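Local coordinates for B-type Cna protein (PDB 6FWY), which is of unknown function but, as the thioester domain of a cell-wall-anchored enterococcal surface protein, probably helps attach the bacterium covalently to its targets, at residues Ala12-Thr17 and Phe247-Arg252; Thr17-Asp22 and Glu101-Thr106; Val27-His32 and Asp54-Ser59. All coordinates share one frame; numbering follows the deposited sequence. Where two conformers were deposited one is given.

Contact 1 of 3, residues Ala12-Thr17 and Phe247-Arg252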
ATOM      1  N   ALA A  12       3.020 -14.818   7.072  1.00 36.39           N
ATOM      2  CA  ALA A  12       3.589 -14.896   5.727  1.00 36.45           C
ATOM      3  C   ALA A  12       4.616 -16.024   5.690  1.00 37.25           C
ATOM      4  O   ALA A  12       5.261 -16.334   6.684  1.00 36.76           O
ATOM      5  CB  ALA A  12       4.238 -13.575   5.304  1.00 35.65           C
ATOM      6  N   LYS A  13       4.721 -16.656   4.525  1.00 38.22           N
ATOM      7  CA  LYS A  13       5.611 -17.785   4.271  1.00 39.45           C
ATOM      8  C   LYS A  13       6.489 -17.378   3.103  1.00 38.90           C
ATOM      9  O   LYS A  13       5.990 -16.935   2.064  1.00 39.20           O
ATOM     10  CB  LYS A  13       4.788 -19.023   3.883  1.00 41.79           C
ATOM     11  CG  LYS A  13       5.565 -20.163   3.227  1.00 43.17           C
ATOM     12  CD  LYS A  13       5.957 -21.294   4.185  1.00 44.68           C
ATOM     13  CE  LYS A  13       6.142 -22.613   3.439  1.00 45.94           C
ATOM     14  NZ  LYS A  13       6.978 -23.538   4.257  1.00 46.92           N
ATOM     15  N   PHE A  14       7.792 -17.564   3.281  1.00 38.78           N
ATOM     16  CA  PHE A  14       8.763 -17.117   2.290  1.00 38.50           C
ATOM     17  C   PHE A  14       9.537 -18.286   1.697  1.00 39.70           C
ATOM     18  O   PHE A  14       9.768 -19.308   2.355  1.00 40.42           O
ATOM     19  CB  PHE A  14       9.722 -16.111   2.908  1.00 37.13           C
ATOM     20  CG  PHE A  14       9.046 -14.870   3.408  1.00 36.30           C
ATOM     21  CD1 PHE A  14       8.732 -13.819   2.532  1.00 35.28           C
ATOM     22  CD2 PHE A  14       8.727 -14.731   4.755  1.00 36.56           C
ATOM     23  CE1 PHE A  14       8.119 -12.672   2.992  1.00 34.26           C
ATOM     24  CE2 PHE A  14       8.096 -13.583   5.223  1.00 35.70           C
ATOM     25  CZ  PHE A  14       7.785 -12.560   4.331  1.00 34.62           C
ATOM     26  N   ILE A  15       9.968 -18.094   0.456  1.00 40.11           N
ATOM     27  CA  ILE A  15      10.572 -19.140  -0.364  1.00 40.68           C
ATOM     28  C   ILE A  15      11.755 -18.498  -1.060  1.00 39.57           C
ATOM     29  O   ILE A  15      11.640 -17.383  -1.548  1.00 37.69           O
ATOM     30  CB  ILE A  15       9.570 -19.627  -1.428  1.00 42.14           C
ATOM     31  CG1 ILE A  15       8.331 -20.252  -0.770  1.00 43.14           C
ATOM     32  CG2 ILE A  15      10.227 -20.639  -2.361  1.00 43.85           C
ATOM     33  CD1 ILE A  15       7.103 -20.294  -1.660  1.00 44.35           C
ATOM     34  N   GLU A  16      12.876 -19.205  -1.117  1.00 40.51           N
ATOM     35  CA  GLU A  16      14.084 -18.757  -1.843  1.00 40.49           C
ATOM     36  C   GLU A  16      13.859 -18.846  -3.346  1.00 40.73           C
ATOM     37  O   GLU A  16      13.262 -19.823  -3.816  1.00 42.31           O
ATOM     38  CB  GLU A  16      15.269 -19.654  -1.492  1.00 42.31           C
ATOM     39  CG  GLU A  16      15.702 -19.642  -0.006  1.00 42.45           C
ATOM     40  CD  GLU A  16      16.709 -18.567   0.326  1.00 43.09           C
ATOM     41  OE1 GLU A  16      16.634 -17.453  -0.261  1.00 43.35           O
ATOM     42  OE2 GLU A  16      17.591 -18.800   1.180  1.00 44.00           O
ATOM     43  N   THR A  17      14.307 -17.845  -4.100  1.00 39.31           N
ATOM     44  CA  THR A  17      14.218 -17.877  -5.575  1.00 39.96           C
ATOM     45  C   THR A  17      15.377 -18.617  -6.245  1.00 40.41           C
ATOM     46  O   THR A  17      15.291 -18.958  -7.420  1.00 41.55           O
ATOM     47  CB  THR A  17      14.214 -16.456  -6.189  1.00 39.24           C
ATOM     48  OG1 THR A  17      15.474 -15.814  -5.938  1.00 37.66           O
ATOM     49  CG2 THR A  17      13.096 -15.619  -5.615  1.00 38.34           C
ATOM     50  N   PHE A 247       4.161  -4.711   4.806  1.00 32.87           N
ATOM     51  CA  PHE A 247       4.039  -5.227   6.175  1.00 32.64           C
ATOM     52  C   PHE A 247       5.299  -5.979   6.590  1.00 32.37           C
ATOM     53  O   PHE A 247       5.979  -6.580   5.759  1.00 31.93           O
ATOM     54  CB  PHE A 247       2.804  -6.119   6.306  1.00 33.05           C
ATOM     55  CG  PHE A 247       1.515  -5.399   6.028  1.00 32.71           C
ATOM     56  CD1 PHE A 247       0.938  -4.576   6.984  1.00 32.61           C
ATOM     57  CD2 PHE A 247       0.897  -5.531   4.800  1.00 33.74           C
ATOM     58  CE1 PHE A 247      -0.240  -3.898   6.717  1.00 33.36           C
ATOM     59  CE2 PHE A 247      -0.313  -4.879   4.521  1.00 34.27           C
ATOM     60  CZ  PHE A 247      -0.883  -4.058   5.484  1.00 33.91           C
ATOM     61  N   THR A 248       5.600  -5.928   7.881  1.00 32.53           N
ATOM     62  CA  THR A 248       6.767  -6.597   8.436  1.00 32.53           C
ATOM     63  C   THR A 248       6.343  -7.828   9.203  1.00 32.72           C
ATOM     64  O   THR A 248       5.267  -7.849   9.829  1.00 33.74           O
ATOM     65  CB  THR A 248       7.535  -5.687   9.407  1.00 32.93           C
ATOM     66  OG1 THR A 248       6.672  -5.354  10.505  1.00 33.10           O
ATOM     67  CG2 THR A 248       7.999  -4.414   8.692  1.00 32.77           C
ATOM     68  N   PHE A 249       7.207  -8.839   9.164  1.00 32.36           N
ATOM     69  CA  PHE A 249       6.980 -10.114   9.809  1.00 32.74           C
ATOM     70  C   PHE A 249       8.125 -10.549  10.722  1.00 32.89           C
ATOM     71  O   PHE A 249       9.289 -10.251  10.467  1.00 30.81           O
ATOM     72  CB  PHE A 249       6.681 -11.172   8.753  1.00 33.34           C
ATOM     73  CG  PHE A 249       5.403 -10.905   8.017  1.00 33.95           C
ATOM     74  CD1 PHE A 249       4.169 -11.254   8.556  1.00 34.40           C
ATOM     75  CD2 PHE A 249       5.436 -10.206   6.822  1.00 33.42           C
ATOM     76  CE1 PHE A 249       3.003 -10.983   7.887  1.00 34.59           C
ATOM     77  CE2 PHE A 249       4.253  -9.902   6.155  1.00 34.12           C
ATOM     78  CZ  PHE A 249       3.036 -10.303   6.691  1.00 34.01           C
ATOM     79  N   ASP A 250       7.763 -11.293  11.762  1.00 33.58           N
ATOM     80  CA  ASP A 250       8.629 -11.557  12.896  1.00 34.22           C
ATOM     81  C   ASP A 250       9.455 -12.827  12.704  1.00 34.43           C
ATOM     82  O   ASP A 250       8.924 -13.914  12.705  1.00 35.83           O
ATOM     83  CB  ASP A 250       7.766 -11.616  14.154  1.00 35.28           C
ATOM     84  CG  ASP A 250       8.563 -11.731  15.461  1.00 36.55           C
ATOM     85  OD1 ASP A 250       9.799 -11.870  15.478  1.00 35.84           O
ATOM     86  OD2 ASP A 250       7.884 -11.733  16.498  1.00 38.89           O
ATOM     87  N   GLY A 251      10.765 -12.656  12.530  1.00 34.50           N
ATOM     88  CA  GLY A 251      11.733 -13.763  12.467  1.00 34.34           C
ATOM     89  C   GLY A 251      12.141 -14.377  13.803  1.00 34.69           C
ATOM     90  O   GLY A 251      12.926 -15.326  13.827  1.00 33.80           O
ATOM     91  N   ARG A 252      11.594 -13.851  14.898  1.00 35.53           N
ATOM     92  CA  ARG A 252      11.664 -14.444  16.251  1.00 36.98           C
ATOM     93  C   ARG A 252      13.084 -14.444  16.815  1.00 36.81           C
ATOM     94  O   ARG A 252      13.426 -15.297  17.621  1.00 37.45           O
ATOM     95  CB  ARG A 252      11.087 -15.879  16.286  1.00 37.92           C
ATOM     96  CG  ARG A 252       9.700 -16.040  15.665  1.00 38.24           C
ATOM     97  CD  ARG A 252       9.148 -17.443  15.899  1.00 39.76           C
ATOM     98  NE  ARG A 252       9.792 -18.421  15.035  1.00 39.12           N
ATOM     99  CZ  ARG A 252       9.463 -18.673  13.764  1.00 39.10           C
ATOM    100  NH1 ARG A 252       8.435 -18.047  13.143  1.00 39.01           N
ATOM    101  NH2 ARG A 252      10.161 -19.587  13.098  1.00 39.41           N
TER

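Contact 2 of 3, residues Thr17-Asp22 and Glu101-Thr106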
ATOM      1  N   THR A  17      14.307 -17.845  -4.100  1.00 39.31           N
ATOM      2  CA  THR A  17      14.218 -17.877  -5.575  1.00 39.96           C
ATOM      3  C   THR A  17      15.377 -18.617  -6.245  1.00 40.41           C
ATOM      4  O   THR A  17      15.291 -18.958  -7.420  1.00 41.55           O
ATOM      5  CB  THR A  17      14.214 -16.456  -6.189  1.00 39.24           C
ATOM      6  OG1 THR A  17      15.474 -15.814  -5.938  1.00 37.66           O
ATOM      7  CG2 THR A  17      13.096 -15.619  -5.615  1.00 38.34           C
ATOM      8  N   GLY A  18      16.467 -18.823  -5.527  1.00 39.73           N
ATOM      9  CA  GLY A  18      17.713 -19.349  -6.087  1.00 40.75           C
ATOM     10  C   GLY A  18      18.736 -18.262  -6.395  1.00 39.51           C
ATOM     11  O   GLY A  18      19.867 -18.575  -6.679  1.00 40.26           O
ATOM     12  N   VAL A  19      18.331 -16.997  -6.395  1.00 38.37           N
ATOM     13  CA  VAL A  19      19.256 -15.893  -6.590  1.00 38.58           C
ATOM     14  C   VAL A  19      19.981 -15.547  -5.278  1.00 37.32           C
ATOM     15  O   VAL A  19      19.357 -15.379  -4.235  1.00 36.97           O
ATOM     16  CB  VAL A  19      18.550 -14.639  -7.152  1.00 37.93           C
ATOM     17  CG1 VAL A  19      19.507 -13.438  -7.201  1.00 36.77           C
ATOM     18  CG2 VAL A  19      17.947 -14.938  -8.540  1.00 39.05           C
ATOM     19  N   LYS A  20      21.294 -15.458  -5.340  1.00 37.69           N
ATOM     20  CA  LYS A  20      22.083 -15.043  -4.174  1.00 37.64           C
ATOM     21  C   LYS A  20      23.353 -14.356  -4.612  1.00 36.67           C
ATOM     22  O   LYS A  20      23.826 -14.544  -5.738  1.00 37.42           O
ATOM     23  CB  LYS A  20      22.438 -16.179  -3.217  1.00 38.50           C
ATOM     24  CG  LYS A  20      21.331 -17.089  -2.808  1.00 40.05           C
ATOM     25  CD  LYS A  20      21.849 -18.304  -2.058  1.00 41.44           C
ATOM     26  CE  LYS A  20      20.636 -19.150  -1.666  1.00 42.66           C
ATOM     27  NZ  LYS A  20      21.029 -20.270  -0.758  1.00 44.69           N
ATOM     28  N   THR A  21      23.889 -13.580  -3.684  1.00 35.16           N
ATOM     29  CA  THR A  21      25.119 -12.839  -3.910  1.00 35.00           C
ATOM     30  C   THR A  21      25.899 -12.693  -2.607  1.00 34.45           C
ATOM     31  O   THR A  21      25.326 -12.628  -1.522  1.00 32.32           O
ATOM     32  CB  THR A  21      24.849 -11.444  -4.510  1.00 34.38           C
ATOM     33  OG1 THR A  21      26.083 -10.762  -4.728  1.00 35.49           O
ATOM     34  CG2 THR A  21      23.984 -10.590  -3.601  1.00 33.61           C
ATOM     35  N   ASP A  22      27.225 -12.598  -2.748  1.00 36.08           N
ATOM     36  CA  ASP A  22      28.103 -12.246  -1.638  1.00 34.93           C
ATOM     37  C   ASP A  22      28.125 -10.732  -1.378  1.00 34.58           C
ATOM     38  O   ASP A  22      28.776 -10.266  -0.412  1.00 34.40           O
ATOM     39  CB  ASP A  22      29.521 -12.817  -1.878  1.00 36.71           C
ATOM     40  CG  ASP A  22      30.109 -12.444  -3.229  1.00 38.03           C
ATOM     41  OD1 ASP A  22      29.524 -11.620  -3.971  1.00 39.38           O
ATOM     42  OD2 ASP A  22      31.158 -13.004  -3.574  1.00 40.23           O
ATOM     43  N   GLU A 101      21.965  -6.992  -9.433  1.00 36.56           N
ATOM     44  CA  GLU A 101      22.408  -5.673  -8.967  1.00 36.32           C
ATOM     45  C   GLU A 101      21.230  -4.798  -8.530  1.00 35.79           C
ATOM     46  O   GLU A 101      21.318  -4.116  -7.514  1.00 34.77           O
ATOM     47  CB  GLU A 101      23.211  -4.937 -10.052  1.00 37.50           C
ATOM     48  CG  GLU A 101      24.597  -5.513 -10.309  1.00 38.52           C
ATOM     49  CD  GLU A 101      25.304  -4.944 -11.524  1.00 40.07           C
ATOM     50  OE1 GLU A 101      24.926  -3.842 -12.010  1.00 40.57           O
ATOM     51  OE2 GLU A 101      26.261  -5.600 -11.990  1.00 41.21           O
ATOM     52  N   ALA A 102      20.146  -4.814  -9.308  1.00 36.19           N
ATOM     53  CA  ALA A 102      18.944  -4.024  -8.982  1.00 35.96           C
ATOM     54  C   ALA A 102      18.306  -4.511  -7.680  1.00 34.24           C
ATOM     55  O   ALA A 102      18.002  -3.720  -6.797  1.00 33.86           O
ATOM     56  CB  ALA A 102      17.942  -4.054 -10.132  1.00 37.00           C
ATOM     57  N   TRP A 103      18.128  -5.820  -7.563  1.00 34.16           N
ATOM     58  CA  TRP A 103      17.622  -6.411  -6.331  1.00 33.62           C
ATOM     59  C   TRP A 103      18.507  -6.084  -5.116  1.00 33.77           C
ATOM     60  O   TRP A 103      17.992  -5.680  -4.071  1.00 33.99           O
ATOM     61  CB  TRP A 103      17.472  -7.925  -6.473  1.00 33.20           C
ATOM     62  CG  TRP A 103      17.434  -8.639  -5.148  1.00 31.78           C
ATOM     63  CD1 TRP A 103      16.449  -8.596  -4.208  1.00 31.04           C
ATOM     64  CD2 TRP A 103      18.451  -9.479  -4.623  1.00 31.61           C
ATOM     65  NE1 TRP A 103      16.791  -9.364  -3.127  1.00 30.84           N
ATOM     66  CE2 TRP A 103      18.018  -9.919  -3.352  1.00 30.90           C
ATOM     67  CE3 TRP A 103      19.706  -9.889  -5.094  1.00 32.67           C
ATOM     68  CZ2 TRP A 103      18.785 -10.770  -2.545  1.00 31.39           C
ATOM     69  CZ3 TRP A 103      20.472 -10.729  -4.298  1.00 32.47           C
ATOM     70  CH2 TRP A 103      20.005 -11.167  -3.037  1.00 32.02           C
ATOM     71  N   TYR A 104      19.823  -6.251  -5.245  1.00 33.98           N
ATOM     72  CA  TYR A 104      20.729  -6.001  -4.115  1.00 33.49           C
ATOM     73  C   TYR A 104      20.718  -4.539  -3.688  1.00 33.79           C
ATOM     74  O   TYR A 104      20.739  -4.228  -2.485  1.00 33.13           O
ATOM     75  CB  TYR A 104      22.156  -6.456  -4.432  1.00 33.53           C
ATOM     76  CG  TYR A 104      23.076  -6.410  -3.239  1.00 33.02           C
ATOM     77  CD1 TYR A 104      23.112  -7.456  -2.320  1.00 33.09           C
ATOM     78  CD2 TYR A 104      23.912  -5.326  -3.034  1.00 33.04           C
ATOM     79  CE1 TYR A 104      23.962  -7.417  -1.214  1.00 32.77           C
ATOM     80  CE2 TYR A 104      24.768  -5.282  -1.938  1.00 32.82           C
ATOM     81  CZ  TYR A 104      24.783  -6.329  -1.039  1.00 32.47           C
ATOM     82  OH  TYR A 104      25.627  -6.289   0.030  1.00 31.90           O
ATOM     83  N   ALA A 105      20.714  -3.639  -4.670  1.00 34.96           N
ATOM     84  CA  ALA A 105      20.562  -2.196  -4.420  1.00 34.59           C
ATOM     85  C   ALA A 105      19.337  -1.913  -3.584  1.00 33.46           C
ATOM     86  O   ALA A 105      19.396  -1.115  -2.663  1.00 33.24           O
ATOM     87  CB  ALA A 105      20.464  -1.422  -5.731  1.00 36.10           C
ATOM     88  N   THR A 106      18.241  -2.592  -3.890  1.00 32.91           N
ATOM     89  CA  THR A 106      17.012  -2.415  -3.138  1.00 32.18           C
ATOM     90  C   THR A 106      17.165  -2.992  -1.719  1.00 31.29           C
ATOM     91  O   THR A 106      16.738  -2.368  -0.758  1.00 31.81           O
ATOM     92  CB  THR A 106      15.784  -3.006  -3.888  1.00 32.08           C
ATOM     93  OG1 THR A 106      15.816  -2.614  -5.263  1.00 32.81           O
ATOM     94  CG2 THR A 106      14.511  -2.511  -3.296  1.00 31.49           C
TER

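Contact 3 of 3, residues Val27-His32 and Asp54-Ser59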
ATOM      1  N   VAL A  27      30.462  -3.270   4.808  1.00 31.89           N
ATOM      2  CA  VAL A  27      30.083  -2.290   5.808  1.00 31.57           C
ATOM      3  C   VAL A  27      31.050  -2.337   6.986  1.00 32.27           C
ATOM      4  O   VAL A  27      31.272  -3.422   7.571  1.00 31.62           O
ATOM      5  CB  VAL A  27      28.659  -2.502   6.349  1.00 31.63           C
ATOM      6  CG1 VAL A  27      28.283  -1.419   7.348  1.00 31.53           C
ATOM      7  CG2 VAL A  27      27.633  -2.553   5.215  1.00 31.40           C
ATOM      8  N   ASN A  28      31.589  -1.158   7.330  1.00 31.10           N
ATOM      9  CA  ASN A  28      32.268  -0.953   8.595  1.00 31.73           C
ATOM     10  C   ASN A  28      31.248  -0.986   9.724  1.00 32.44           C
ATOM     11  O   ASN A  28      30.531  -0.029   9.982  1.00 31.43           O
ATOM     12  CB  ASN A  28      33.044   0.384   8.624  1.00 32.26           C
ATOM     13  CG  ASN A  28      34.184   0.416   7.621  1.00 31.06           C
ATOM     14  OD1 ASN A  28      34.849  -0.587   7.387  1.00 29.90           O
ATOM     15  ND2 ASN A  28      34.395   1.570   7.017  1.00 31.87           N
ATOM     16  N   MET A  29      31.162  -2.142  10.357  1.00 33.75           N
ATOM     17  CA  MET A  29      30.293  -2.363  11.480  1.00 34.83           C
ATOM     18  C   MET A  29      31.091  -2.065  12.723  1.00 35.21           C
ATOM     19  O   MET A  29      32.313  -2.153  12.687  1.00 35.75           O
ATOM     20  CB  MET A  29      29.824  -3.824  11.481  1.00 34.95           C
ATOM     21  CG  MET A  29      28.771  -4.084  10.416  1.00 35.13           C
ATOM     22  SD  MET A  29      27.233  -3.122  10.516  1.00 36.10           S
ATOM     23  CE  MET A  29      26.174  -4.158  11.541  1.00 35.59           C
ATOM     24  N   PRO A  30      30.410  -1.812  13.853  1.00 36.24           N
ATOM     25  CA  PRO A  30      31.159  -1.407  15.057  1.00 37.67           C
ATOM     26  C   PRO A  30      32.335  -2.260  15.542  1.00 38.97           C
ATOM     27  O   PRO A  30      33.320  -1.701  15.990  1.00 40.56           O
ATOM     28  CB  PRO A  30      30.101  -1.401  16.144  1.00 38.34           C
ATOM     29  CG  PRO A  30      28.830  -1.071  15.412  1.00 37.56           C
ATOM     30  CD  PRO A  30      28.949  -1.789  14.084  1.00 35.94           C
ATOM     31  N   ASN A  31      32.259  -3.564  15.464  1.00 38.37           N
ATOM     32  CA  ASN A  31      33.383  -4.402  15.906  1.00 39.29           C
ATOM     33  C   ASN A  31      34.145  -5.029  14.702  1.00 38.62           C
ATOM     34  O   ASN A  31      35.022  -5.867  14.889  1.00 40.03           O
ATOM     35  CB  ASN A  31      32.891  -5.473  16.869  1.00 40.45           C
ATOM     36  CG  ASN A  31      32.155  -4.896  18.050  1.00 41.74           C
ATOM     37  OD1 ASN A  31      32.536  -3.857  18.601  1.00 42.85           O
ATOM     38  ND2 ASN A  31      31.077  -5.604  18.478  1.00 41.33           N
ATOM     39  N   HIS A  32      33.717  -4.668  13.489  1.00 37.07           N
ATOM     40  CA  HIS A  32      34.070  -5.421  12.283  0.50 35.84           C
ATOM     41  C   HIS A  32      34.215  -4.535  11.029  1.00 35.00           C
ATOM     42  O   HIS A  32      33.221  -4.289  10.294  1.00 35.02           O
ATOM     43  CB  HIS A  32      33.003  -6.498  12.061  0.50 34.94           C
ATOM     44  CG  HIS A  32      33.485  -7.670  11.248  0.50 34.35           C
ATOM     45  ND1 HIS A  32      33.982  -7.559   9.966  0.50 33.62           N
ATOM     46  CD2 HIS A  32      33.451  -8.989  11.523  0.50 34.62           C
ATOM     47  CE1 HIS A  32      34.259  -8.762   9.499  0.50 33.65           C
ATOM     48  NE2 HIS A  32      33.974  -9.645  10.438  0.50 34.33           N
ATOM     49  N   ASP A  54      17.101  -7.329   8.800  1.00 33.65           N
ATOM     50  CA  ASP A  54      18.188  -7.590   9.751  1.00 34.72           C
ATOM     51  C   ASP A  54      19.391  -8.192   9.023  1.00 35.14           C
ATOM     52  O   ASP A  54      19.364  -9.369   8.653  1.00 35.42           O
ATOM     53  CB  ASP A  54      17.745  -8.595  10.829  1.00 36.04           C
ATOM     54  CG  ASP A  54      16.585  -8.080  11.697  1.00 37.15           C
ATOM     55  OD1 ASP A  54      16.738  -7.022  12.347  1.00 38.58           O
ATOM     56  OD2 ASP A  54      15.525  -8.739  11.774  1.00 36.24           O
ATOM     57  N   SER A  55      20.471  -7.429   8.877  1.00 34.65           N
ATOM     58  CA  SER A  55      21.643  -7.885   8.109  1.00 34.37           C
ATOM     59  C   SER A  55      22.427  -9.050   8.710  1.00 35.00           C
ATOM     60  O   SER A  55      23.193  -9.689   8.000  1.00 35.87           O
ATOM     61  CB  SER A  55      22.604  -6.719   7.867  1.00 33.49           C
ATOM     62  OG  SER A  55      23.083  -6.236   9.088  1.00 34.42           O
ATOM     63  N   GLU A  56      22.254  -9.328   9.996  1.00 35.56           N
ATOM     64  CA  GLU A  56      23.052 -10.344  10.693  1.00 36.12           C
ATOM     65  C   GLU A  56      22.325 -11.643  10.975  1.00 35.60           C
ATOM     66  O   GLU A  56      22.850 -12.500  11.677  1.00 36.08           O
ATOM     67  CB  GLU A  56      23.589  -9.777  12.034  1.00 37.33           C
ATOM     68  CG  GLU A  56      24.165  -8.363  11.998  1.00 37.36           C
ATOM     69  CD  GLU A  56      25.309  -8.179  10.994  1.00 38.25           C
ATOM     70  OE1 GLU A  56      26.414  -8.709  11.272  1.00 38.61           O
ATOM     71  OE2 GLU A  56      25.125  -7.455   9.978  1.00 38.31           O
ATOM     72  N   LEU A  57      21.116 -11.797  10.453  1.00 35.18           N
ATOM     73  CA  LEU A  57      20.317 -13.018  10.655  1.00 35.77           C
ATOM     74  C   LEU A  57      20.074 -13.693   9.300  1.00 34.98           C
ATOM     75  O   LEU A  57      20.023 -13.016   8.271  1.00 33.99           O
ATOM     76  CB  LEU A  57      18.987 -12.688  11.340  1.00 35.63           C
ATOM     77  CG  LEU A  57      19.063 -12.203  12.806  1.00 36.71           C
ATOM     78  CD1 LEU A  57      17.683 -11.874  13.357  1.00 36.90           C
ATOM     79  CD2 LEU A  57      19.773 -13.180  13.755  1.00 37.83           C
ATOM     80  N   PRO A  58      19.929 -15.034   9.292  1.00 36.01           N
ATOM     81  CA  PRO A  58      19.666 -15.749   8.040  1.00 36.19           C
ATOM     82  C   PRO A  58      18.267 -15.488   7.435  1.00 35.90           C
ATOM     83  O   PRO A  58      17.352 -15.057   8.129  1.00 35.22           O
ATOM     84  CB  PRO A  58      19.795 -17.215   8.463  1.00 37.79           C
ATOM     85  CG  PRO A  58      19.404 -17.204   9.887  1.00 38.44           C
ATOM     86  CD  PRO A  58      20.007 -15.965  10.426  1.00 37.24           C
ATOM     87  N   SER A  59      18.141 -15.763   6.140  1.00 36.52           N
ATOM     88  CA  SER A  59      16.880 -15.623   5.392  1.00 36.43           C
ATOM     89  C   SER A  59      15.726 -16.413   6.017  1.00 35.74           C
ATOM     90  O   SER A  59      15.950 -17.489   6.539  1.00 36.09           O
ATOM     91  CB  SER A  59      17.077 -16.051   3.928  1.00 38.13           C
ATOM     92  OG  SER A  59      17.145 -17.500   3.724  1.00 41.84           O
TER

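Contact 1 of 3, residues Ala12-Thr17 and Phe247-Arg252
A12 sits with its methyl group over the face of the F249 ring while the F14 ring reaches the same phenyl group from another direction, a small buried aromatic cluster on the large antiparallel sheet of the thioester domain. Strands 11-21 and 231-250 both pair with strand 67-73, A12 bonding through its backbone to L68 and T248 to K71. A12 CB lies 3.6 Å from the centroid of the F249 ring and only 6° off its normal, a well-centred CH-pi contact in which all six ring carbons are at nearly the same distance; CZ of F249 is 3.8 Å from A12 CB. The F14 and F249 side chains cross at about a right angle, and the leading atom of F14 is the far end of its ring: F14 CZ is 4.2 Å from F249 CD2, which lies near the plane of the F14 ring, at its edge. In F249, CG beside the backbone N (chi1 -65°) turns the phenyl group toward strand 11-21. V260 of strand 258-277 touches both rings, and F42 meets F14 with its plane at about 90°. Farther along the chain D250 opens an Asx turn: the backbone N of R252 donates to D250 OD1 over 2.7 Å, from above the carboxylate plane.

Contact 2 of 3, residues Thr17-Asp22 and Glu101-Thr106
Strand 19-21, which carries V19 and T21, passes helix 101-106 with the two axes 9.8 Å apart at closest and their directions 67° apart, a helix laid across the sheet of the thioester domain. W103 and Y104, consecutive on the helix, both face the strand. T21 is the central piece: its CG2 lies 3.6 Å from W103 CZ3 and 3.5 Å from Y104 CD1, so one methyl group touches both aromatic side chains. With OG1 anti to the backbone N (chi1 -179°), that methyl falls between N and the carbonyl carbon and points at the helix, while OG1 bonds to the backbone N of G23. V19 CG1 adds a looser touch, 4.1 Å from W103 CZ3. The V19 and T21 side chains each run past the W103 side chain in the direction opposite to it, whereas the T21 and Y104 side chains cross at about a right angle. The Y51 ring meets the W103 rings, and the Y104 hydroxyl bonds to the carbonyl of M37 in strand 32-44, which ties this aromatic group to the sheet. The chain turns a corner at G18, spanned by an ST turn: the backbone N of V19 donates to T17 OG1 at 3.1 Å, nearly straight at 164°, and that hydroxyl oxygen also bonds to Q41 NE2.

Contact 3 of 3, residues Val27-His32 and Asp54-Ser59
Bends at chi2 and chi3 (-60° and -90°) curl the M29 side chain so that its terminal methyl faces the loop 54-59, and a bend at chi2 (-57°) folds the E56 chain so that its carboxylate meets that methyl. M29 CE comes 3.8 Å from E56 OE2 and 4.1 Å from E56 CD, the two side chains sliding past each other in opposite directions. This is a van der Waals touch on the surface; S55 OG is more distant, 4.5 Å from M29 CE. S55 OG approaches the anti lone pair of E56 OE2 at 2.5 Å, a bond so short that its details are doubtful. The other carboxylate oxygen, OE1, lies close to E35 OE2, and such a pairing of like charges would probably raise the proton affinity of one of them. M37 of strand 32-44 is touched by S55 and E56 and also by V27 of the other segment. Residues 54-57 form a type I turn. The hairpin segment turns likewise from M29 to H32, where M29 N to H32 O and H32 N to M29 O are both 3.0 Å, the pattern of a two-residue beta-hairpin joining strands 26-29 and 32-44.

Contacts 1 and 2 share T17 and strand 11-21, one on each side of the chain's corner at G18, their centres 16 Å apart. Contact 3 lies on strand 26-29, the next in the chain, 19 Å from contact 1 and 17 Å from contact 2, centre to centre. It joins contact 1 by a probable hydrogen bond, E16 OE2 to S59 OG, 2.9 Å, which links strand 11-21 to the loop 54-59; contacts 2 and 3 come no nearer than about 7 Å. The contacts are nested along the chain, 3 inside 2 inside 1. A tetraethylene glycol, probably from the crystallisation liquor, lies about 6 Å from the T21 side chain of contact 2.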